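Local coordinates for protein nitroalkane oxidase (Podospora anserina, PDB 3MKH) that oxidises nitroalkanes to aldehydes or ketones with the help of FAD, releasing nitrite and turning molecular oxygen into hydrogen peroxide, at residues R19-N24 with A79-E84; P49-A54 with A93-A98. One frame throughout, in Å; residues are numbered along the deposited sequence.

From the N terminus, helix 9-33 supplies segment 19-24, and the chain then passes through helix 48-56 before helix 75-88 returns to pack against helix 9-33 in interaction 1, closing a loop of 54 intervening residues. Interaction 2 closes a shorter one, of 38 residues, by bringing helix 90-109 back to helix 48-56. Because 49-54 falls inside the first loop and 93-98 beyond it, the two contacts cross along the chain. Their centres lie about 12 Å apart and they touch directly where V82 CG2 packs on F97 CZ. Together they tie four helices of the N-terminal domain into one bundle, with interaction 2 on the side nearer the flavin.

Interaction 1 of 2, residues R19-N24 with A79-E84; sequences RSLARN and AILVEE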
ATOM      1  N   ARG A  19      23.103  -8.273  23.490  1.00 23.28           N
ATOM      2  CA  ARG A  19      22.004  -8.782  24.314  1.00 26.64           C
ATOM      3  C   ARG A  19      22.239  -8.445  25.787  1.00 27.22           C
ATOM      4  O   ARG A  19      21.332  -7.979  26.498  1.00 23.78           O
ATOM      5  CB  ARG A  19      21.856 -10.295  24.144  1.00 24.59           C
ATOM      6  CG  ARG A  19      21.444 -10.741  22.748  1.00 26.04           C
ATOM      7  CD  ARG A  19      21.398 -12.269  22.673  1.00 27.33           C
ATOM      8  NE  ARG A  19      20.279 -12.801  23.438  1.00 35.03           N
ATOM      9  CZ  ARG A  19      20.398 -13.494  24.561  1.00 41.65           C
ATOM     10  NH1 ARG A  19      21.604 -13.773  25.049  1.00 51.74           N
ATOM     11  NH2 ARG A  19      19.310 -13.920  25.190  1.00 37.32           N
ATOM     12  N   SER A  20      23.465  -8.669  26.244  1.00 22.46           N
ATOM     13  CA  SER A  20      23.823  -8.414  27.637  1.00 26.41           C
ATOM     14  C   SER A  20      23.792  -6.915  27.991  1.00 27.69           C
ATOM     15  O   SER A  20      23.270  -6.509  29.036  1.00 23.95           O
ATOM     16  CB  SER A  20      25.209  -9.020  27.932  1.00 24.67           C
ATOM     17  OG  SER A  20      25.569  -8.850  29.289  1.00 29.52           O
ATOM     18  N   LEU A  21      24.349  -6.085  27.116  1.00 23.43           N
ATOM     19  CA  LEU A  21      24.319  -4.642  27.330  1.00 25.35           C
ATOM     20  C   LEU A  21      22.892  -4.099  27.421  1.00 25.78           C
ATOM     21  O   LEU A  21      22.544  -3.320  28.335  1.00 26.21           O
ATOM     22  CB  LEU A  21      25.032  -3.938  26.186  1.00 29.00           C
ATOM     23  CG  LEU A  21      25.214  -2.459  26.525  1.00 37.99           C
ATOM     24  CD1 LEU A  21      26.601  -2.263  27.122  1.00 36.56           C
ATOM     25  CD2 LEU A  21      25.007  -1.579  25.312  1.00 38.17           C
ATOM     26  N   ALA A  22      22.064  -4.500  26.465  1.00 24.62           N
ATOM     27  CA  ALA A  22      20.684  -4.017  26.416  1.00 25.76           C
ATOM     28  C   ALA A  22      19.955  -4.420  27.679  1.00 30.42           C
ATOM     29  O   ALA A  22      19.291  -3.600  28.314  1.00 29.93           O
ATOM     30  CB  ALA A  22      19.968  -4.557  25.187  1.00 24.10           C
ATOM     31  N   ARG A  23      20.096  -5.686  28.060  1.00 26.92           N
ATOM     32  CA  ARG A  23      19.415  -6.195  29.248  1.00 28.24           C
ATOM     33  C   ARG A  23      19.944  -5.572  30.552  1.00 30.87           C
ATOM     34  O   ARG A  23      19.167  -5.259  31.453  1.00 29.82           O
ATOM     35  CB  ARG A  23      19.504  -7.725  29.292  1.00 33.87           C
ATOM     36  CG  ARG A  23      19.196  -8.345  30.645  1.00 37.97           C
ATOM     37  CD  ARG A  23      17.703  -8.449  30.905  1.00 49.35           C
ATOM     38  NE  ARG A  23      17.047  -9.372  29.980  1.00 61.76           N
ATOM     39  CZ  ARG A  23      17.188 -10.693  30.025  1.00 73.95           C
ATOM     40  NH1 ARG A  23      17.973 -11.243  30.949  1.00 74.50           N
ATOM     41  NH2 ARG A  23      16.551 -11.467  29.145  1.00 69.78           N
ATOM     42  N   ASN A  24      21.257  -5.379  30.648  1.00 29.67           N
ATOM     43  CA  ASN A  24      21.855  -4.906  31.900  1.00 29.16           C
ATOM     44  C   ASN A  24      21.853  -3.404  32.083  1.00 27.95           C
ATOM     45  O   ASN A  24      21.781  -2.929  33.203  1.00 31.90           O
ATOM     46  CB  ASN A  24      23.292  -5.406  32.049  1.00 28.08           C
ATOM     47  CG  ASN A  24      23.358  -6.886  32.327  1.00 29.54           C
ATOM     48  OD1 ASN A  24      22.416  -7.475  32.859  1.00 35.61           O
ATOM     49  ND2 ASN A  24      24.472  -7.496  31.985  1.00 28.41           N
ATOM     50  N   ALA A  79      25.400  -2.624  13.180  1.00 21.39           N
ATOM     51  CA  ALA A  79      24.000  -2.892  12.860  1.00 24.21           C
ATOM     52  C   ALA A  79      23.442  -3.964  13.784  1.00 22.82           C
ATOM     53  O   ALA A  79      22.277  -3.912  14.181  1.00 20.98           O
ATOM     54  CB  ALA A  79      23.845  -3.304  11.402  1.00 20.53           C
ATOM     55  N   ILE A  80      24.284  -4.935  14.133  1.00 19.68           N
ATOM     56  CA  ILE A  80      23.878  -5.991  15.052  1.00 21.54           C
ATOM     57  C   ILE A  80      23.594  -5.407  16.434  1.00 20.69           C
ATOM     58  O   ILE A  80      22.548  -5.665  17.030  1.00 19.50           O
ATOM     59  CB  ILE A  80      24.935  -7.122  15.120  1.00 23.45           C
ATOM     60  CG1 ILE A  80      24.921  -7.908  13.801  1.00 24.13           C
ATOM     61  CG2 ILE A  80      24.679  -8.017  16.332  1.00 20.62           C
ATOM     62  CD1 ILE A  80      26.141  -8.819  13.569  1.00 28.09           C
ATOM     63  N   LEU A  81      24.505  -4.585  16.928  1.00 23.25           N
ATOM     64  CA  LEU A  81      24.311  -3.961  18.230  1.00 22.54           C
ATOM     65  C   LEU A  81      23.044  -3.099  18.242  1.00 22.17           C
ATOM     66  O   LEU A  81      22.216  -3.183  19.159  1.00 24.45           O
ATOM     67  CB  LEU A  81      25.532  -3.109  18.593  1.00 22.59           C
ATOM     68  CG  LEU A  81      25.367  -2.193  19.812  1.00 22.37           C
ATOM     69  CD1 LEU A  81      25.217  -3.016  21.076  1.00 26.86           C
ATOM     70  CD2 LEU A  81      26.563  -1.254  19.939  1.00 30.53           C
ATOM     71  N   VAL A  82      22.907  -2.251  17.230  1.00 21.54           N
ATOM     72  CA  VAL A  82      21.779  -1.319  17.171  1.00 22.64           C
ATOM     73  C   VAL A  82      20.418  -2.035  17.100  1.00 21.36           C
ATOM     74  O   VAL A  82      19.455  -1.619  17.759  1.00 21.04           O
ATOM     75  CB  VAL A  82      21.934  -0.323  15.998  1.00 21.30           C
ATOM     76  CG1 VAL A  82      20.666   0.469  15.802  1.00 21.00           C
ATOM     77  CG2 VAL A  82      23.108   0.620  16.263  1.00 20.49           C
ATOM     78  N   GLU A  83      20.340  -3.106  16.311  1.00 21.67           N
ATOM     79  CA  GLU A  83      19.098  -3.868  16.198  1.00 22.88           C
ATOM     80  C   GLU A  83      18.692  -4.415  17.568  1.00 23.56           C
ATOM     81  O   GLU A  83      17.541  -4.273  17.999  1.00 21.27           O
ATOM     82  CB  GLU A  83      19.217  -5.026  15.167  1.00 20.16           C
ATOM     83  CG  GLU A  83      17.983  -5.960  15.176  1.00 21.50           C
ATOM     84  CD  GLU A  83      18.165  -7.272  14.389  1.00 24.29           C
ATOM     85  OE1 GLU A  83      19.118  -7.373  13.589  1.00 23.69           O
ATOM     86  OE2 GLU A  83      17.345  -8.207  14.584  1.00 24.42           O
ATOM     87  N   GLU A  84      19.640  -5.048  18.252  1.00 20.59           N
ATOM     88  CA  GLU A  84      19.352  -5.599  19.557  1.00 22.04           C
ATOM     89  C   GLU A  84      18.911  -4.499  20.543  1.00 23.55           C
ATOM     90  O   GLU A  84      17.915  -4.656  21.250  1.00 22.27           O
ATOM     91  CB  GLU A  84      20.572  -6.369  20.095  1.00 21.69           C
ATOM     92  CG  GLU A  84      20.376  -6.920  21.520  1.00 24.01           C
ATOM     93  CD  GLU A  84      19.199  -7.898  21.635  1.00 23.31           C
ATOM     94  OE1 GLU A  84      18.794  -8.516  20.620  1.00 23.96           O
ATOM     95  OE2 GLU A  84      18.687  -8.052  22.755  1.00 26.56           O
TER
HETATM   96  O   HOH W   1      18.832  -8.333  25.502  1.00 25.69           O
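E84 lays its side chain against the first residue of the facing segment, R19, and gives up more surface to the contact than any other residue. With CG anti to the backbone N (chi1 177°) and a bend at the next bond, its CG reaches R19 N at 3.6 Å, and its carboxylate carbon CD lies 3.8 Å from R19 CG. The touch is made by the backbone N and CA of R19 and the CG of its side chain. The guanidinium does not reach the carboxylate: R19 NE stays 5.1 Å from E84 OE2, the two charged planes are turned well apart, and R19 NH1 is bound by Q16 of its own helix. E84 OE1 instead forms a salt bridge with R286 of helix 262-298, while OE2 is linked to the 19-24 backbone through a water that donates to both E84 OE2 (2.8 Å) and R19 O (2.7 Å). The buried carboxylate is therefore held at both oxygens, which should limit its rotation and probably favours the charged form. Beside it, A22 CB approaches E84 CG at 4.4 Å, and a looser apolar touch joins L21 CD2 and L81 CD1. The axes of the two segments come within 9.6 Å of each other and cross at -32°. This is side-by-side packing of two roughly parallel helices in the all-helical N-terminal domain of the acyl-CoA dehydrogenase fold, with E84 also joining it to the C-terminal helical domain.

Interaction 2 of 2, residues P49-A54 with A93-A98; sequences PTYAAA and ALTIFA
A chi1 of -177° swings the Y51 ring out from helix 48-56, CG lying opposite the backbone N, to the facing helix, where I96 turns CG1 beside its own backbone N (chi1 -62°) and continues extended to CD1. The two side chains lie alongside each other, pointing opposite ways. Y51 CD2 meets I96 CG1 at 3.8 Å and T95 CG2 at 4.0 Å, the methylene of I96 and the methyl of T95 both lying obliquely to the ring. Farther along, Y51 CE2 comes within 4.0 Å of I96 CA, close to the backbone of 93-98. I96 CD1 ends against A54 CB, at 3.8 Å, one turn on from the tyrosine. The phenol oxygen is hydrogen-bonded to P128 O and T99 OG1, and W177 meets the ring edge-to-face. Replacing Y51 with an alanine would probably open a gap beside T95 and I96 and leave P128 O without its hydroxyl partner. The axes of the two segments cross at -52°, and every touching residue is buried. The contact joins two helices of the N-terminal helical domain and, with L94 of the same turn touching FAD, lies behind one wall of the flavin pocket.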
ATOM      1  N   PRO A  49      23.624   7.933  35.002  1.00 26.26           N
ATOM      2  CA  PRO A  49      24.350   6.806  35.599  1.00 23.94           C
ATOM      3  C   PRO A  49      24.441   5.584  34.677  1.00 24.62           C
ATOM      4  O   PRO A  49      25.498   4.946  34.607  1.00 21.55           O
ATOM      5  CB  PRO A  49      23.530   6.491  36.856  1.00 27.06           C
ATOM      6  CG  PRO A  49      22.934   7.830  37.234  1.00 28.14           C
ATOM      7  CD  PRO A  49      22.626   8.509  35.927  1.00 25.75           C
ATOM      8  N   THR A  50      23.372   5.244  33.966  1.00 23.51           N
ATOM      9  CA  THR A  50      23.487   4.089  33.083  1.00 22.12           C
ATOM     10  C   THR A  50      24.297   4.391  31.833  1.00 22.08           C
ATOM     11  O   THR A  50      24.954   3.504  31.291  1.00 22.16           O
ATOM     12  CB  THR A  50      22.135   3.436  32.731  1.00 28.90           C
ATOM     13  OG1 THR A  50      21.223   4.434  32.310  1.00 24.71           O
ATOM     14  CG2 THR A  50      21.546   2.708  33.948  1.00 32.73           C
ATOM     15  N   TYR A  51      24.268   5.635  31.374  1.00 19.03           N
ATOM     16  CA  TYR A  51      25.165   6.041  30.305  1.00 20.59           C
ATOM     17  C   TYR A  51      26.625   5.877  30.757  1.00 20.69           C
ATOM     18  O   TYR A  51      27.471   5.374  30.005  1.00 19.85           O
ATOM     19  CB  TYR A  51      24.864   7.488  29.894  1.00 21.45           C
ATOM     20  CG  TYR A  51      25.667   8.039  28.732  1.00 19.07           C
ATOM     21  CD1 TYR A  51      26.980   8.469  28.907  1.00 18.68           C
ATOM     22  CD2 TYR A  51      25.104   8.165  27.475  1.00 18.39           C
ATOM     23  CE1 TYR A  51      27.712   8.989  27.855  1.00 18.12           C
ATOM     24  CE2 TYR A  51      25.827   8.703  26.414  1.00 20.15           C
ATOM     25  CZ  TYR A  51      27.133   9.113  26.614  1.00 21.04           C
ATOM     26  OH  TYR A  51      27.859   9.655  25.573  1.00 20.45           O
ATOM     27  N   ALA A  52      26.927   6.292  31.988  1.00 19.49           N
ATOM     28  CA  ALA A  52      28.282   6.128  32.519  1.00 22.84           C
ATOM     29  C   ALA A  52      28.682   4.651  32.582  1.00 20.88           C
ATOM     30  O   ALA A  52      29.855   4.303  32.399  1.00 21.34           O
ATOM     31  CB  ALA A  52      28.403   6.768  33.913  1.00 20.92           C
ATOM     32  N   ALA A  53      27.713   3.781  32.854  1.00 19.04           N
ATOM     33  CA  ALA A  53      27.980   2.347  32.894  1.00 22.44           C
ATOM     34  C   ALA A  53      28.317   1.819  31.505  1.00 24.17           C
ATOM     35  O   ALA A  53      29.173   0.935  31.368  1.00 22.02           O
ATOM     36  CB  ALA A  53      26.788   1.574  33.498  1.00 23.39           C
ATOM     37  N   ALA A  54      27.637   2.344  30.480  1.00 20.20           N
ATOM     38  CA  ALA A  54      27.917   1.972  29.087  1.00 19.93           C
ATOM     39  C   ALA A  54      29.297   2.450  28.680  1.00 20.91           C
ATOM     40  O   ALA A  54      30.026   1.771  27.944  1.00 21.37           O
ATOM     41  CB  ALA A  54      26.857   2.562  28.145  1.00 23.30           C
ATOM     42  N   ALA A  93      18.887   3.905  24.323  1.00 18.82           N
ATOM     43  CA  ALA A  93      19.841   3.545  23.268  1.00 19.76           C
ATOM     44  C   ALA A  93      20.223   4.753  22.411  1.00 21.56           C
ATOM     45  O   ALA A  93      21.397   4.959  22.095  1.00 19.15           O
ATOM     46  CB  ALA A  93      19.282   2.432  22.386  1.00 20.64           C
ATOM     47  N   LEU A  94      19.233   5.549  22.021  1.00 18.34           N
ATOM     48  CA  LEU A  94      19.490   6.623  21.070  1.00 19.91           C
ATOM     49  C   LEU A  94      20.457   7.663  21.648  1.00 20.99           C
ATOM     50  O   LEU A  94      21.299   8.212  20.931  1.00 19.51           O
ATOM     51  CB  LEU A  94      18.177   7.285  20.631  1.00 23.62           C
ATOM     52  CG  LEU A  94      18.360   8.342  19.532  1.00 25.40           C
ATOM     53  CD1 LEU A  94      19.109   7.737  18.355  1.00 25.65           C
ATOM     54  CD2 LEU A  94      17.020   8.903  19.092  1.00 27.11           C
ATOM     55  N   THR A  95      20.347   7.932  22.947  1.00 17.97           N
ATOM     56  CA  THR A  95      21.264   8.889  23.576  1.00 20.63           C
ATOM     57  C   THR A  95      22.713   8.440  23.396  1.00 20.83           C
ATOM     58  O   THR A  95      23.591   9.239  23.047  1.00 19.48           O
ATOM     59  CB  THR A  95      20.923   9.095  25.055  1.00 17.96           C
ATOM     60  OG1 THR A  95      19.645   9.731  25.137  1.00 18.76           O
ATOM     61  CG2 THR A  95      21.953   9.985  25.743  1.00 17.52           C
ATOM     62  N   ILE A  96      22.946   7.150  23.602  1.00 21.29           N
ATOM     63  CA  ILE A  96      24.258   6.574  23.370  1.00 19.47           C
ATOM     64  C   ILE A  96      24.660   6.642  21.904  1.00 19.66           C
ATOM     65  O   ILE A  96      25.747   7.106  21.580  1.00 19.27           O
ATOM     66  CB  ILE A  96      24.326   5.128  23.885  1.00 20.35           C
ATOM     67  CG1 ILE A  96      24.091   5.113  25.391  1.00 19.84           C
ATOM     68  CG2 ILE A  96      25.670   4.504  23.556  1.00 20.29           C
ATOM     69  CD1 ILE A  96      23.900   3.724  25.977  1.00 23.94           C
ATOM     70  N   PHE A  97      23.797   6.179  21.010  1.00 19.88           N
ATOM     71  CA  PHE A  97      24.126   6.202  19.584  1.00 21.74           C
ATOM     72  C   PHE A  97      24.356   7.620  19.059  1.00 24.31           C
ATOM     73  O   PHE A  97      25.160   7.838  18.146  1.00 22.29           O
ATOM     74  CB  PHE A  97      23.035   5.496  18.764  1.00 23.51           C
ATOM     75  CG  PHE A  97      22.820   4.063  19.163  1.00 23.56           C
ATOM     76  CD1 PHE A  97      23.864   3.325  19.709  1.00 25.05           C
ATOM     77  CD2 PHE A  97      21.587   3.452  18.994  1.00 22.38           C
ATOM     78  CE1 PHE A  97      23.684   2.002  20.082  1.00 27.13           C
ATOM     79  CE2 PHE A  97      21.394   2.135  19.358  1.00 22.23           C
ATOM     80  CZ  PHE A  97      22.446   1.401  19.905  1.00 22.30           C
ATOM     81  N   ALA A  98      23.647   8.587  19.634  1.00 19.47           N
ATOM     82  CA  ALA A  98      23.773   9.980  19.192  1.00 21.25           C
ATOM     83  C   ALA A  98      25.179  10.530  19.460  1.00 18.13           C
ATOM     84  O   ALA A  98      25.689  11.353  18.699  1.00 22.02           O
ATOM     85  CB  ALA A  98      22.717  10.849  19.885  1.00 18.66           C
TER